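Local coordinates for protein ATPase BagA (Mycobacterium tuberculosis H37Rv, PDB 6BS3) that hydrolyses ATP as one subunit of the heterodimeric BagAB complex, whose ATPase activity is required for resistance to nitric oxide and to elevated glycerol, at residues 37-42 / 325-330; 77-82 / 88-93; 43-48 / 156-161; 12-17 / 234-239. All blocks are in the same frame, centred on the assembly; numbering follows the deposited sequence.

Contact 1: residues 37-42 / 325-330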
loop_
_atom_site.group_PDB
_atom_site.type_symbol
_atom_site.label_atom_id
_atom_site.label_comp_id
_atom_site.label_asym_id
_atom_site.label_seq_id
_atom_site.Cartn_x
_atom_site.Cartn_y
_atom_site.Cartn_z
ATOM N N ILE A 37 7.042 3.287 -12.348
ATOM C CA ILE A 37 6.440 3.500 -13.668
ATOM C C ILE A 37 6.406 4.998 -14.057
ATOM O O ILE A 37 6.574 5.306 -15.228
ATOM C CB ILE A 37 5.054 2.807 -13.746
ATOM C CG1 ILE A 37 5.225 1.281 -13.526
ATOM C CG2 ILE A 37 4.304 3.127 -15.060
ATOM C CD1 ILE A 37 3.981 0.485 -13.564
ATOM N N ALA A 38 6.235 5.917 -13.076
ATOM C CA ALA A 38 6.230 7.356 -13.351
ATOM C C ALA A 38 7.660 7.748 -13.782
ATOM O O ALA A 38 7.817 8.441 -14.790
ATOM C CB ALA A 38 5.766 8.137 -12.127
ATOM N N ALA A 39 8.693 7.212 -13.099
ATOM C CA ALA A 39 10.097 7.435 -13.483
ATOM C C ALA A 39 10.416 6.804 -14.870
ATOM O O ALA A 39 11.082 7.443 -15.688
ATOM C CB ALA A 39 11.029 6.866 -12.433
ATOM N N ALA A 40 9.927 5.580 -15.140
ATOM C CA ALA A 40 10.136 4.913 -16.440
ATOM C C ALA A 40 9.402 5.670 -17.570
ATOM O O ALA A 40 9.932 5.770 -18.667
ATOM C CB ALA A 40 9.676 3.459 -16.379
ATOM N N LEU A 41 8.192 6.223 -17.278
ATOM C CA LEU A 41 7.413 7.022 -18.211
ATOM C C LEU A 41 8.164 8.324 -18.539
ATOM O O LEU A 41 8.262 8.694 -19.710
ATOM C CB LEU A 41 5.976 7.296 -17.678
ATOM C CG LEU A 41 5.085 8.229 -18.560
ATOM C CD1 LEU A 41 4.980 7.715 -19.992
ATOM C CD2 LEU A 41 3.715 8.469 -17.928
ATOM N N ALA A 42 8.711 8.990 -17.511
ATOM C CA ALA A 42 9.493 10.234 -17.631
ATOM C C ALA A 42 10.691 10.013 -18.541
ATOM O O ALA A 42 10.934 10.841 -19.416
ATOM C CB ALA A 42 9.946 10.727 -16.251
ATOM N N GLY A 325 19.223 0.493 -13.921
ATOM C CA GLY A 325 19.153 -0.307 -15.139
ATOM C C GLY A 325 17.770 -0.868 -15.412
ATOM O O GLY A 325 17.372 -0.953 -16.576
ATOM N N SER A 326 17.016 -1.226 -14.343
ATOM C CA SER A 326 15.631 -1.740 -14.394
ATOM C C SER A 326 14.699 -0.663 -14.879
ATOM O O SER A 326 13.768 -0.972 -15.607
ATOM C CB SER A 326 15.155 -2.206 -13.018
ATOM O OG SER A 326 16.008 -3.212 -12.508
ATOM N N LEU A 327 14.938 0.609 -14.479
ATOM C CA LEU A 327 14.113 1.740 -14.942
ATOM C C LEU A 327 14.243 1.928 -16.451
ATOM O O LEU A 327 13.245 2.217 -17.116
ATOM C CB LEU A 327 14.436 3.058 -14.218
ATOM C CG LEU A 327 14.035 3.159 -12.763
ATOM C CD1 LEU A 327 14.560 4.475 -12.163
ATOM C CD2 LEU A 327 12.518 3.013 -12.590
ATOM N N TYR A 328 15.469 1.723 -16.981
ATOM C CA TYR A 328 15.729 1.810 -18.415
ATOM C C TYR A 328 15.081 0.649 -19.164
ATOM O O TYR A 328 14.520 0.897 -20.220
ATOM C CB TYR A 328 17.224 1.983 -18.722
ATOM C CG TYR A 328 17.707 3.384 -18.405
ATOM C CD1 TYR A 328 17.631 4.402 -19.354
ATOM C CD2 TYR A 328 18.163 3.713 -17.133
ATOM C CE1 TYR A 328 18.063 5.695 -19.064
ATOM C CE2 TYR A 328 18.568 5.011 -16.820
ATOM C CZ TYR A 328 18.541 5.994 -17.795
ATOM O OH TYR A 328 18.956 7.265 -17.477
ATOM N N GLU A 329 15.042 -0.575 -18.577
ATOM C CA GLU A 329 14.357 -1.741 -19.187
ATOM C C GLU A 329 12.848 -1.507 -19.248
ATOM O O GLU A 329 12.219 -1.855 -20.241
ATOM C CB GLU A 329 14.617 -3.050 -18.412
ATOM C CG GLU A 329 16.070 -3.485 -18.385
ATOM C CD GLU A 329 16.416 -4.600 -17.410
ATOM O OE1 GLU A 329 15.497 -5.176 -16.783
ATOM O OE2 GLU A 329 17.624 -4.902 -17.282
ATOM N N LEU A 330 12.269 -0.913 -18.193
ATOM C CA LEU A 330 10.831 -0.614 -18.172
ATOM C C LEU A 330 10.482 0.514 -19.149
ATOM O O LEU A 330 9.448 0.434 -19.805
ATOM C CB LEU A 330 10.316 -0.321 -16.756
ATOM C CG LEU A 330 10.410 -1.464 -15.733
ATOM C CD1 LEU A 330 10.042 -0.955 -14.352
ATOM C CD2 LEU A 330 9.489 -2.652 -16.104
#

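Contact 2: residues 77-82 / 88-93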
loop_
_atom_site.group_PDB
_atom_site.type_symbol
_atom_site.label_atom_id
_atom_site.label_comp_id
_atom_site.label_asym_id
_atom_site.label_seq_id
_atom_site.Cartn_x
_atom_site.Cartn_y
_atom_site.Cartn_z
ATOM N N LEU A 77 15.883 19.512 -10.295
ATOM C CA LEU A 77 17.282 19.121 -10.525
ATOM C C LEU A 77 17.388 17.950 -11.446
ATOM O O LEU A 77 16.552 17.044 -11.375
ATOM C CB LEU A 77 17.981 18.780 -9.174
ATOM C CG LEU A 77 18.141 19.898 -8.126
ATOM C CD1 LEU A 77 18.265 19.325 -6.734
ATOM C CD2 LEU A 77 19.318 20.818 -8.445
ATOM N N LYS A 78 18.396 17.953 -12.313
ATOM C CA LYS A 78 18.600 16.856 -13.249
ATOM C C LYS A 78 18.962 15.589 -12.486
ATOM O O LYS A 78 19.922 15.572 -11.716
ATOM C CB LYS A 78 19.700 17.200 -14.256
ATOM C CG LYS A 78 19.822 16.209 -15.402
ATOM C CD LYS A 78 21.034 16.510 -16.270
ATOM C CE LYS A 78 21.036 15.656 -17.528
ATOM N NZ LYS A 78 22.402 15.513 -18.102
ATOM N N ILE A 79 18.190 14.530 -12.702
ATOM C CA ILE A 79 18.431 13.268 -12.016
ATOM C C ILE A 79 18.785 12.130 -12.968
ATOM O O ILE A 79 19.376 11.132 -12.553
ATOM C CB ILE A 79 17.214 12.849 -11.168
ATOM C CG1 ILE A 79 17.479 11.507 -10.482
ATOM C CG2 ILE A 79 15.965 12.774 -12.032
ATOM C CD1 ILE A 79 16.764 11.348 -9.158
ATOM N N ALA A 80 18.431 12.278 -14.241
ATOM C CA ALA A 80 18.719 11.230 -15.216
ATOM C C ALA A 80 18.815 11.704 -16.667
ATOM O O ALA A 80 18.078 12.589 -17.103
ATOM C CB ALA A 80 17.694 10.109 -15.100
ATOM N N THR A 81 19.742 11.093 -17.397
ATOM C CA THR A 81 19.974 11.369 -18.815
ATOM C C THR A 81 19.118 10.343 -19.572
ATOM O O THR A 81 19.245 9.142 -19.337
ATOM C CB THR A 81 21.489 11.291 -19.175
ATOM O OG1 THR A 81 22.195 12.372 -18.545
ATOM C CG2 THR A 81 21.749 11.349 -20.683
ATOM N N ALA A 82 18.202 10.809 -20.417
ATOM C CA ALA A 82 17.381 9.903 -21.219
ATOM C C ALA A 82 18.138 9.600 -22.518
ATOM O O ALA A 82 19.150 10.237 -22.793
ATOM C CB ALA A 82 16.053 10.555 -21.533
ATOM N N VAL A 88 15.738 14.176 -17.704
ATOM C CA VAL A 88 14.698 14.065 -16.697
ATOM C C VAL A 88 15.130 14.869 -15.457
ATOM O O VAL A 88 16.157 14.572 -14.858
ATOM C CB VAL A 88 14.310 12.603 -16.348
ATOM C CG1 VAL A 88 13.233 12.570 -15.266
ATOM C CG2 VAL A 88 13.855 11.843 -17.594
ATOM N N ASN A 89 14.342 15.889 -15.105
ATOM C CA ASN A 89 14.506 16.694 -13.896
ATOM C C ASN A 89 13.567 16.148 -12.826
ATOM O O ASN A 89 12.517 15.597 -13.162
ATOM C CB ASN A 89 14.173 18.164 -14.162
ATOM C CG ASN A 89 15.280 18.954 -14.783
ATOM O OD1 ASN A 89 16.318 18.416 -15.134
ATOM N ND2 ASN A 89 15.081 20.261 -14.923
ATOM N N ALA A 90 13.921 16.324 -11.536
ATOM C CA ALA A 90 13.094 15.863 -10.419
ATOM C C ALA A 90 12.609 17.005 -9.560
ATOM O O ALA A 90 13.374 17.922 -9.260
ATOM C CB ALA A 90 13.862 14.854 -9.554
ATOM N N LEU A 91 11.352 16.939 -9.130
ATOM C CA LEU A 91 10.827 17.915 -8.180
ATOM C C LEU A 91 10.090 17.234 -7.012
ATOM O O LEU A 91 8.958 16.791 -7.171
ATOM C CB LEU A 91 9.994 19.062 -8.801
ATOM C CG LEU A 91 9.472 20.113 -7.762
ATOM C CD1 LEU A 91 10.621 20.961 -7.128
ATOM C CD2 LEU A 91 8.399 20.998 -8.369
ATOM N N ALA A 92 10.746 17.137 -5.850
ATOM C CA ALA A 92 10.107 16.597 -4.641
ATOM C C ALA A 92 9.462 17.832 -3.994
ATOM O O ALA A 92 10.184 18.690 -3.467
ATOM C CB ALA A 92 11.152 15.979 -3.710
ATOM N N ILE A 93 8.136 18.015 -4.180
ATOM C CA ILE A 93 7.464 19.207 -3.633
ATOM C C ILE A 93 7.507 19.176 -2.089
ATOM O O ILE A 93 7.152 18.170 -1.472
ATOM C CB ILE A 93 6.015 19.433 -4.176
ATOM C CG1 ILE A 93 5.987 19.621 -5.717
ATOM C CG2 ILE A 93 5.341 20.629 -3.459
ATOM C CD1 ILE A 93 4.512 19.561 -6.356
#

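Contact 3: residues 43-48 / 156-161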
loop_
_atom_site.group_PDB
_atom_site.type_symbol
_atom_site.label_atom_id
_atom_site.label_comp_id
_atom_site.label_asym_id
_atom_site.label_seq_id
_atom_site.Cartn_x
_atom_site.Cartn_y
_atom_site.Cartn_z
ATOM N N LEU A 43 11.409 8.870 -18.365
ATOM C CA LEU A 43 12.560 8.472 -19.191
ATOM C C LEU A 43 12.141 8.279 -20.627
ATOM O O LEU A 43 12.859 8.710 -21.527
ATOM C CB LEU A 43 13.264 7.188 -18.669
ATOM C CG LEU A 43 14.076 7.318 -17.355
ATOM C CD1 LEU A 43 14.410 5.935 -16.768
ATOM C CD2 LEU A 43 15.375 8.131 -17.569
ATOM N N THR A 44 10.968 7.653 -20.846
ATOM C CA THR A 44 10.435 7.371 -22.184
ATOM C C THR A 44 10.109 8.672 -22.932
ATOM O O THR A 44 10.443 8.792 -24.095
ATOM C CB THR A 44 9.206 6.425 -22.116
ATOM O OG1 THR A 44 9.522 5.274 -21.338
ATOM C CG2 THR A 44 8.755 5.979 -23.477
ATOM N N LEU A 45 9.462 9.627 -22.257
ATOM C CA LEU A 45 9.050 10.890 -22.842
ATOM C C LEU A 45 10.202 11.857 -23.050
ATOM O O LEU A 45 10.087 12.725 -23.910
ATOM C CB LEU A 45 7.906 11.523 -22.020
ATOM C CG LEU A 45 6.593 10.690 -21.919
ATOM C CD1 LEU A 45 5.606 11.368 -21.042
ATOM C CD2 LEU A 45 5.972 10.422 -23.313
ATOM N N ALA A 46 11.313 11.712 -22.287
ATOM C CA ALA A 46 12.495 12.571 -22.434
ATOM C C ALA A 46 13.409 12.158 -23.571
ATOM O O ALA A 46 14.151 13.002 -24.064
ATOM C CB ALA A 46 13.279 12.653 -21.137
ATOM N N ALA A 47 13.361 10.889 -24.007
ATOM C CA ALA A 47 14.189 10.386 -25.117
ATOM C C ALA A 47 14.110 11.270 -26.381
ATOM O O ALA A 47 13.043 11.773 -26.716
ATOM C CB ALA A 47 13.817 8.952 -25.447
ATOM N N GLY A 48 15.261 11.512 -27.001
ATOM C CA GLY A 48 15.385 12.336 -28.196
ATOM C C GLY A 48 15.547 13.815 -27.921
ATOM O O GLY A 48 14.867 14.629 -28.546
ATOM N N TYR A 156 9.397 22.665 -20.063
ATOM C CA TYR A 156 9.326 21.200 -20.126
ATOM C C TYR A 156 8.483 20.713 -21.295
ATOM O O TYR A 156 7.465 21.321 -21.623
ATOM C CB TYR A 156 8.813 20.630 -18.793
ATOM C CG TYR A 156 9.771 20.874 -17.645
ATOM C CD1 TYR A 156 10.994 20.212 -17.580
ATOM C CD2 TYR A 156 9.473 21.794 -16.642
ATOM C CE1 TYR A 156 11.898 20.458 -16.545
ATOM C CE2 TYR A 156 10.368 22.044 -15.602
ATOM C CZ TYR A 156 11.584 21.372 -15.557
ATOM O OH TYR A 156 12.493 21.592 -14.535
ATOM N N ASP A 157 8.909 19.624 -21.920
ATOM C CA ASP A 157 8.152 18.964 -22.990
ATOM C C ASP A 157 6.971 18.210 -22.398
ATOM O O ASP A 157 5.939 18.093 -23.048
ATOM C CB ASP A 157 9.046 18.012 -23.785
ATOM C CG ASP A 157 10.065 18.798 -24.562
ATOM O OD1 ASP A 157 9.686 19.400 -25.587
ATOM O OD2 ASP A 157 11.226 18.865 -24.113
ATOM N N ALA A 158 7.125 17.712 -21.161
ATOM C CA ALA A 158 6.089 16.992 -20.414
ATOM C C ALA A 158 6.395 17.027 -18.931
ATOM O O ALA A 158 7.545 17.216 -18.528
ATOM C CB ALA A 158 5.980 15.533 -20.887
ATOM N N ILE A 159 5.352 16.844 -18.124
ATOM C CA ILE A 159 5.400 16.748 -16.666
ATOM C C ILE A 159 4.782 15.399 -16.309
ATOM O O ILE A 159 3.675 15.080 -16.756
ATOM C CB ILE A 159 4.629 17.911 -15.955
ATOM C CG1 ILE A 159 5.020 19.328 -16.507
ATOM C CG2 ILE A 159 4.744 17.828 -14.416
ATOM C CD1 ILE A 159 6.372 19.826 -16.278
ATOM N N VAL A 160 5.503 14.606 -15.519
ATOM C CA VAL A 160 5.008 13.309 -15.059
ATOM C C VAL A 160 4.870 13.397 -13.541
ATOM O O VAL A 160 5.832 13.713 -12.841
ATOM C CB VAL A 160 5.848 12.084 -15.537
ATOM C CG1 VAL A 160 5.215 10.768 -15.063
ATOM C CG2 VAL A 160 6.022 12.088 -17.073
ATOM N N VAL A 161 3.650 13.204 -13.051
ATOM C CA VAL A 161 3.387 13.251 -11.626
ATOM C C VAL A 161 3.209 11.831 -11.088
ATOM O O VAL A 161 2.375 11.068 -11.598
ATOM C CB VAL A 161 2.203 14.205 -11.256
ATOM C CG1 VAL A 161 2.002 14.298 -9.745
ATOM C CG2 VAL A 161 2.417 15.597 -11.843
#

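Contact 4: residues 12-17 / 234-239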
loop_
_atom_site.group_PDB
_atom_site.type_symbol
_atom_site.label_atom_id
_atom_site.label_comp_id
_atom_site.label_asym_id
_atom_site.label_seq_id
_atom_site.Cartn_x
_atom_site.Cartn_y
_atom_site.Cartn_z
ATOM N N VAL A 12 -4.336 -0.591 -29.370
ATOM C CA VAL A 12 -3.074 0.102 -29.012
ATOM C C VAL A 12 -3.084 0.532 -27.529
ATOM O O VAL A 12 -4.141 0.882 -27.004
ATOM C CB VAL A 12 -2.692 1.305 -29.929
ATOM C CG1 VAL A 12 -2.157 0.841 -31.278
ATOM C CG2 VAL A 12 -3.842 2.302 -30.087
ATOM N N GLY A 13 -1.917 0.498 -26.891
ATOM C CA GLY A 13 -1.762 0.882 -25.494
ATOM C C GLY A 13 -1.499 2.364 -25.317
ATOM O O GLY A 13 -1.619 2.891 -24.212
ATOM N N TRP A 14 -1.167 3.049 -26.411
ATOM C CA TRP A 14 -0.870 4.471 -26.405
ATOM C C TRP A 14 -1.408 5.141 -27.671
ATOM O O TRP A 14 -0.653 5.355 -28.613
ATOM C CB TRP A 14 0.646 4.710 -26.232
ATOM C CG TRP A 14 1.048 6.097 -25.786
ATOM C CD1 TRP A 14 1.538 7.103 -26.572
ATOM C CD2 TRP A 14 1.114 6.577 -24.434
ATOM N NE1 TRP A 14 1.922 8.170 -25.792
ATOM C CE2 TRP A 14 1.674 7.876 -24.476
ATOM C CE3 TRP A 14 0.783 6.018 -23.176
ATOM C CZ2 TRP A 14 1.895 8.641 -23.315
ATOM C CZ3 TRP A 14 0.996 6.782 -22.030
ATOM C CH2 TRP A 14 1.576 8.062 -22.105
ATOM N N PRO A 15 -2.695 5.556 -27.695
ATOM C CA PRO A 15 -3.196 6.307 -28.859
ATOM C C PRO A 15 -2.402 7.607 -29.056
ATOM O O PRO A 15 -1.859 8.157 -28.086
ATOM C CB PRO A 15 -4.660 6.593 -28.481
ATOM C CG PRO A 15 -5.008 5.582 -27.447
ATOM C CD PRO A 15 -3.741 5.428 -26.662
ATOM N N SER A 16 -2.316 8.081 -30.305
ATOM C CA SER A 16 -1.575 9.300 -30.701
ATOM C C SER A 16 -1.861 10.553 -29.870
ATOM O O SER A 16 -0.940 11.325 -29.614
ATOM C CB SER A 16 -1.805 9.610 -32.174
ATOM O OG SER A 16 -0.980 8.762 -32.949
ATOM N N ARG A 17 -3.132 10.757 -29.476
ATOM C CA ARG A 17 -3.612 11.880 -28.657
ATOM C C ARG A 17 -2.796 12.054 -27.360
ATOM O O ARG A 17 -2.528 13.182 -26.952
ATOM C CB ARG A 17 -5.125 11.744 -28.364
ATOM C CG ARG A 17 -5.519 10.559 -27.475
ATOM C CD ARG A 17 -6.987 10.609 -27.092
ATOM N NE ARG A 17 -7.555 9.275 -26.900
ATOM C CZ ARG A 17 -7.567 8.620 -25.741
ATOM N NH1 ARG A 17 -7.024 9.161 -24.658
ATOM N NH2 ARG A 17 -8.115 7.412 -25.660
ATOM N N ILE A 234 -8.905 10.211 -18.779
ATOM C CA ILE A 234 -8.238 8.939 -18.529
ATOM C C ILE A 234 -7.254 8.708 -19.687
ATOM O O ILE A 234 -7.575 8.976 -20.844
ATOM C CB ILE A 234 -9.270 7.773 -18.361
ATOM C CG1 ILE A 234 -10.338 8.065 -17.248
ATOM C CG2 ILE A 234 -8.606 6.392 -18.156
ATOM C CD1 ILE A 234 -9.804 8.512 -15.885
ATOM N N GLY A 235 -6.056 8.260 -19.347
ATOM C CA GLY A 235 -5.012 7.949 -20.308
ATOM C C GLY A 235 -4.962 6.464 -20.586
ATOM O O GLY A 235 -5.697 5.975 -21.437
ATOM N N SER A 236 -4.135 5.731 -19.848
ATOM C CA SER A 236 -3.979 4.288 -20.032
ATOM C C SER A 236 -4.086 3.525 -18.718
ATOM O O SER A 236 -3.795 4.068 -17.653
ATOM C CB SER A 236 -2.601 3.990 -20.631
ATOM O OG SER A 236 -2.483 4.327 -22.005
ATOM N N VAL A 237 -4.434 2.241 -18.798
ATOM C CA VAL A 237 -4.349 1.337 -17.649
ATOM C C VAL A 237 -2.998 0.613 -17.872
ATOM O O VAL A 237 -2.761 0.094 -18.957
ATOM C CB VAL A 237 -5.545 0.357 -17.499
ATOM C CG1 VAL A 237 -5.233 -0.746 -16.477
ATOM C CG2 VAL A 237 -6.809 1.100 -17.102
ATOM N N ILE A 238 -2.093 0.665 -16.887
ATOM C CA ILE A 238 -0.782 0.039 -16.985
ATOM C C ILE A 238 -0.743 -1.172 -16.079
ATOM O O ILE A 238 -0.746 -1.026 -14.852
ATOM C CB ILE A 238 0.377 1.047 -16.720
ATOM C CG1 ILE A 238 0.233 2.312 -17.603
ATOM C CG2 ILE A 238 1.759 0.368 -16.879
ATOM C CD1 ILE A 238 1.272 3.539 -17.332
ATOM N N VAL A 239 -0.739 -2.373 -16.684
ATOM C CA VAL A 239 -0.684 -3.642 -15.956
ATOM C C VAL A 239 0.773 -3.975 -15.709
ATOM O O VAL A 239 1.482 -4.376 -16.626
ATOM C CB VAL A 239 -1.483 -4.817 -16.605
ATOM C CG1 VAL A 239 -1.343 -6.098 -15.773
ATOM C CG2 VAL A 239 -2.959 -4.465 -16.781
#

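Contact 1: residues 37-42 / 325-330
A40 and L330 meet through their beta carbons, A40 CB lying 3.9 Å from L330 CB, and around this touch the helix that follows the P-loop packs against the C-terminal helix 324-336. The apolar contacts are two. Besides the A40-L330 pair, one branch of L327 reaches across to the neighbouring alanine, with CD2 ending 4.1 Å from A39 CB. The first torsion of L327 makes this possible: CG stands anti to the carbonyl carbon (chi1 -70°), and the end of the chain comes nearer to helix 34-46 than its beta carbon does. L327 also rests on T36 and L43 of the same helix.

A second kind of contact is between methyl and backbone. A40 CB sits 3.9 Å from the carbonyl oxygen of L327, so this one methyl is set against both a main-chain oxygen and the beta carbon of L330. Small residues let the helices come close: the segment axes approach to 8.5 Å at a crossing angle of -66°, and the CA atoms of A40 and L327 are 5.3 Å apart.

L330 is also part of the ADP pocket and touches the nucleotide, as well as T36 and P316, both ATP-binding residues. Wholly apolar between its side chains, the contact is consistent with van der Waals fit, and not polar bonding, placing a wall of the nucleotide pocket beside the P-loop helix.

Contact 2: residues 77-82 / 88-93
K78 and N89 form a non-hydrogen-bonded pair in the antiparallel hairpin 77-82/86-92, and their side chains cross at about a right angle. K78 points CG anti to its own nitrogen (chi1 -171°) and runs out extended until NZ bonds to T81 OG1 along the same strand. N89 turns its amide back over the neighbouring main chain, bringing OD1 to 3.3 Å from K78 CA. The polar partners of that amide lie elsewhere: Q87 bonds to OD1, and the hydroxyl of Y156 to ND2.

The other face carries L77, A80, V88 and A90. The CG2 branch of I79 lies 3.4 Å from V88 O and 3.9 Å from A90 CB, while A80 and V88 meet more loosely at their beta carbons.

I79 falls in a classic beta bulge, where I79 and A80 both face V88. The carbonyl oxygen of V88 is therefore shared: I79 N donates to V88 O at 3.0 Å and A80 N to the same V88 O at 3.3 Å, both in the carbonyl plane. V88 N returns a nearly linear bond to A80 O (N-H...O 167°). On the L77 side of the bulge, L77 and A90 bond reciprocally, with A90 N 2.7 Å from L77 O.

Strand 77-82 is the outermost at this end of the sheet, joined to it through strand 86-92. Between the two strands, five main-chain bonds probably do most of the joining, and the doubly used V88 oxygen absorbs the extra residue without leaving either bulge amide unpaired.

Contact 3: residues 43-48 / 156-161
L45, in the last turn of the helix that follows the P-loop, is the residue of 43-48 that reaches strand 158-162. Just before it, L43 and T44 turn to the other flank of the helix, where L43 packs on L327, Y328 and S331 of helix 324-336, and T44 OG1 bonds to the carbonyl oxygen of A40 one turn back and to S331 OG. L45 points toward the strand. CG lies beside the backbone N (chi1 -61°) and chi2 is 177°, and the chain extends so that a single methyl, CD1, does the touching: it lies 4.1 Å from V160 CG2 and 4.2 Å from A158 CB. A158 and V160 lie two apart in the sequence and both point toward the helix, so the one methyl meets both; the side chains of L45 and V160 cross obliquely. The carbonyl of L45 is bonded to R50, and the helix ends just after.

In the P-loop NTPase fold, the helix here covers one face of the central sheet: L45 also touches H24 and V160 touches V26, both on the adjacent parallel strand 23-28, while strand 51-56 flanks 158-162 on its opposite edge.

Contact 4: residues 12-17 / 234-239
The N-terminal loop that leads into strand 23-28 is fastened here to strand 234-242 of the central sheet, and one of the links is a bond from S236 to G13. The hydroxyl of S236 donates to the carbonyl oxygen of G13, with S236 OG and G13 O 2.8 Å apart. The C=O...O angle is 165°, so the hydroxyl meets the oxygen almost head-on. The serine points toward the loop, and its OG is turned from the carbonyl carbon to the side of the backbone N (chi1 -74°), which carries the hydroxyl up to the glycine carbonyl.

Beside this bond lies the indole of W14; its CE3 is 3.9 Å from S236 OG. The indole nitrogen is engaged elsewhere, bonded to the carbonyl of R340 at the C-terminus, and the ring meets that of H207 on strand 204-210, their planes about 25° apart.

In this P-loop NTPase sheet, strand 234-242 runs parallel between 204-210 and 312-316. The backbone of the segment is bonded on both sides, S236 and I238 pairing with L208, and V237 with L313 of strand 312-316 and with P311 just before it. S236 N is also bonded to H207 ND1, so the same serine serves the loop through its hydroxyl and the histidine through its amide.

Farther along the loop, R17 brings its guanidinium near the start of the strand: NH1 lies 3.9 Å from I234 O, which sits at the edge of the group near its plane, too long a separation to be counted as a bond.

Contacts 1 and 3 are buried and apolar and share helix 34-46, which meets helix 324-336 in the first and the sheet in the second. Contact 2 is only partly buried, at the outermost strand, and relies on main-chain bonds. Contact 4, buried toward the other end of the sheet, has a single side-chain hydrogen bond, from a serine hydroxyl. They connect directly: the hydroxyl of Y328, in the 325-330 segment, probably bonds to T81 O in contact 2, and I37 packs on I238 between contacts 1 and 4. Contacts 2 and 4 do not touch, their nearest atoms being about 14 Å apart. Of the four, contact 1 alone includes a residue of the ADP pocket.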